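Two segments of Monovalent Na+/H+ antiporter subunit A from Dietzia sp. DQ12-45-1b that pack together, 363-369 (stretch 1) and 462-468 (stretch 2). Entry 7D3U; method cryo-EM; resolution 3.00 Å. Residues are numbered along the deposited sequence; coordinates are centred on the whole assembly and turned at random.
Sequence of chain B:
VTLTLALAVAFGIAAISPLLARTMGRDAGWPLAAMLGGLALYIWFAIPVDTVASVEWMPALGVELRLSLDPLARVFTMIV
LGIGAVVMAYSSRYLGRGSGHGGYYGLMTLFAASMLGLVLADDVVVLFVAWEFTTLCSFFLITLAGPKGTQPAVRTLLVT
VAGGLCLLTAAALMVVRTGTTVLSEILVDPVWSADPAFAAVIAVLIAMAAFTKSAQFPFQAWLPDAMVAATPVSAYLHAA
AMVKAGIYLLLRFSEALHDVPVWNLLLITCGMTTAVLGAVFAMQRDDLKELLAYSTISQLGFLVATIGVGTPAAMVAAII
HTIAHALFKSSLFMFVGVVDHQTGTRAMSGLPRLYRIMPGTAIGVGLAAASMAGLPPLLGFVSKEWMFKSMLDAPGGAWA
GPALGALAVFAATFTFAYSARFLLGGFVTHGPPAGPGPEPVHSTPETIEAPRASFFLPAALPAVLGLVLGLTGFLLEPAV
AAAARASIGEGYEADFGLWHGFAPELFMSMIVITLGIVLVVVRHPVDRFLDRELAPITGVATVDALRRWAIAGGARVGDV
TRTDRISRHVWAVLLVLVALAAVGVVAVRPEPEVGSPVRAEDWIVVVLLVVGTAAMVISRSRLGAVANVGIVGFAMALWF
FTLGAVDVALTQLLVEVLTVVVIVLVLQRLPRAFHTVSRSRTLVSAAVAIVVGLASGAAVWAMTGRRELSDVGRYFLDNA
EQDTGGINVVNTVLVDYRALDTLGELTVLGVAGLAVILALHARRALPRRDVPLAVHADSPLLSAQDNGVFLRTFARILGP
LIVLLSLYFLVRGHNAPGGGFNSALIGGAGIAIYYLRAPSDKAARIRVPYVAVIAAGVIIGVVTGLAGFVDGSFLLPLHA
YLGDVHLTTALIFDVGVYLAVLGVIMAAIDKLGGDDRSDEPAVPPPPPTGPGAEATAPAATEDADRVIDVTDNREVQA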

# COMPACT_ATOMS: atom_id res chain seq x y z
N ILE B 363 63.16 20.66 7.63
CA ILE B 363 63.76 20.12 6.41
C ILE B 363 62.86 19.07 5.78
O ILE B 363 62.93 18.84 4.57
CB ILE B 363 65.16 19.57 6.69
CG1 ILE B 363 65.09 18.16 7.30
CG2 ILE B 363 65.94 20.51 7.60
CD1 ILE B 363 66.44 17.56 7.59
N GLY B 364 61.99 18.43 6.56
CA GLY B 364 61.03 17.51 5.97
C GLY B 364 60.04 18.22 5.07
O GLY B 364 59.79 17.81 3.94
N VAL B 365 59.45 19.32 5.57
CA VAL B 365 58.56 20.11 4.73
C VAL B 365 59.34 20.75 3.59
O VAL B 365 58.81 20.93 2.49
CB VAL B 365 57.82 21.15 5.59
CG1 VAL B 365 56.96 22.05 4.72
CG2 VAL B 365 56.97 20.46 6.63
N GLY B 366 60.62 21.08 3.82
CA GLY B 366 61.44 21.61 2.74
C GLY B 366 61.75 20.60 1.66
O GLY B 366 62.01 20.99 0.52
N LEU B 367 61.76 19.31 2.00
CA LEU B 367 61.93 18.25 1.01
C LEU B 367 60.62 17.83 0.37
O LEU B 367 60.63 17.25 -0.72
CB LEU B 367 62.59 17.03 1.65
CG LEU B 367 64.12 16.98 1.64
CD1 LEU B 367 64.61 15.77 2.40
CD2 LEU B 367 64.63 16.97 0.21
N ALA B 368 59.49 18.09 1.04
CA ALA B 368 58.19 17.75 0.48
C ALA B 368 57.66 18.84 -0.45
O ALA B 368 57.31 18.57 -1.60
CB ALA B 368 57.19 17.49 1.60
N ALA B 369 57.58 20.08 0.04
CA ALA B 369 57.06 21.17 -0.78
C ALA B 369 57.97 21.46 -1.96
O ALA B 369 57.49 21.93 -3.00
CB ALA B 369 56.88 22.42 0.07
N PRO B 462 58.10 9.29 3.31
CA PRO B 462 57.79 9.71 1.93
C PRO B 462 58.61 10.91 1.47
O PRO B 462 59.00 10.97 0.30
CB PRO B 462 56.29 10.03 1.99
CG PRO B 462 55.80 9.25 3.15
CD PRO B 462 56.90 9.33 4.15
N ALA B 463 58.89 11.86 2.36
CA ALA B 463 59.65 13.04 1.96
C ALA B 463 61.08 12.67 1.57
O ALA B 463 61.65 13.26 0.65
CB ALA B 463 59.65 14.07 3.08
N VAL B 464 61.67 11.70 2.26
CA VAL B 464 63.02 11.27 1.91
C VAL B 464 63.00 10.31 0.72
O VAL B 464 63.93 10.29 -0.09
CB VAL B 464 63.71 10.64 3.14
CG1 VAL B 464 64.96 9.88 2.74
CG2 VAL B 464 64.05 11.72 4.15
N LEU B 465 61.93 9.52 0.59
CA LEU B 465 61.77 8.68 -0.59
C LEU B 465 61.68 9.53 -1.85
O LEU B 465 62.21 9.15 -2.90
CB LEU B 465 60.53 7.80 -0.45
CG LEU B 465 60.75 6.39 0.09
CD1 LEU B 465 59.45 5.62 0.08
CD2 LEU B 465 61.80 5.68 -0.74
N GLY B 466 61.02 10.68 -1.76
CA GLY B 466 61.00 11.60 -2.89
C GLY B 466 62.39 12.00 -3.33
O GLY B 466 62.71 11.98 -4.52
N LEU B 467 63.26 12.35 -2.37
CA LEU B 467 64.62 12.75 -2.71
C LEU B 467 65.41 11.58 -3.30
O LEU B 467 66.05 11.72 -4.35
CB LEU B 467 65.32 13.30 -1.47
CG LEU B 467 66.75 13.80 -1.66
CD1 LEU B 467 66.76 15.16 -2.31
CD2 LEU B 467 67.48 13.84 -0.32
N VAL B 468 65.39 10.42 -2.64
CA VAL B 468 66.17 9.28 -3.10
C VAL B 468 65.61 8.67 -4.38
O VAL B 468 66.31 7.87 -5.02
CB VAL B 468 66.28 8.19 -2.02
CG1 VAL B 468 66.65 8.81 -0.68
CG2 VAL B 468 64.99 7.40 -1.92

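Two helical segments of one chain cross here at 51°, running in the same general sense, with their axes 8.6 Å apart at closest approach. No hydrogen bond links them. The contact is apolar packing, and it is small: 210 Å² is buried, both sides summed.

Leu367 is the main contributor from the first helix, with 84 Å² covered by the second. Its CA-to-CB bond points toward the partner helix. Chi1 is -89°, in the m well but well off -60°, and chi2 is 176°, t. With these angles both methyl groups reach Leu467, and CD1 also comes near Val464. Leu367 CD2 lies 3.8 Å from Leu467 CD1, the closest side-chain to side-chain approach in the contact. Leu367 CD1 lies 4.4 Å from Leu467 CD2 and 4.4 Å from Val464 CG2. The base of the side chain packs as well: Leu367 CB is 4.4 Å from Ala463 CB and 4.0 Å from Ala463 O. A long branched side chain suits this place, because it spans from Ala463 to Leu467, one helical turn further along.

Ala463 is the counterpart on the second helix, with 61 Å² covered. Its CB points toward the first helix and meets backbone there as well as side chain. Ala463 CB is 3.8 Å from Gly364 O, and 4.5 Å from Ala368 CB. The methyl therefore sits among Gly364, Leu367 and Ala368. The backbones come near each other at this point, with Ala368 CA and Ala463 CA 5.1 Å apart. The alanine methyl fits between the backbones at this spacing.

Gly364 offers only backbone to the contact. Its carbonyl oxygen, which touches the Ala463 methyl, is already used inside its own helix: Ala368 N donates to Gly364 O at 2.9 Å. The touch with the methyl is a packing contact beside that bond. A CB on Gly364 would point sideways and lie 4.8 Å from Ala463 CB. The CA-to-CB bond of Ala368 points sideways, and 10 Å² of the residue is covered.

Leu467 points toward the first helix and adopts chi1 -179° (t) and chi2 77° (p). This conformation carries CD1 to the Leu367 methyl described above. The residue remains partly exposed, and 31 Å² of it is covered by the first helix. Val464 behaves differently. Its CA-to-CB bond points away from the first helix, yet chi1 of 166° (t) places CG2 within reach of Leu367. Only 13 Å² of Val464 is covered, and the residue lies on the surface.

Gly466 makes no contact, although a CB there would point toward the first helix. The nearest atom to that position would be Leu367 O at 4.8 Å, so there is room for it. Val365 points away and takes no part. The packing thus rests on one leucine reaching along the second helix and one alanine set against the backbone of the first.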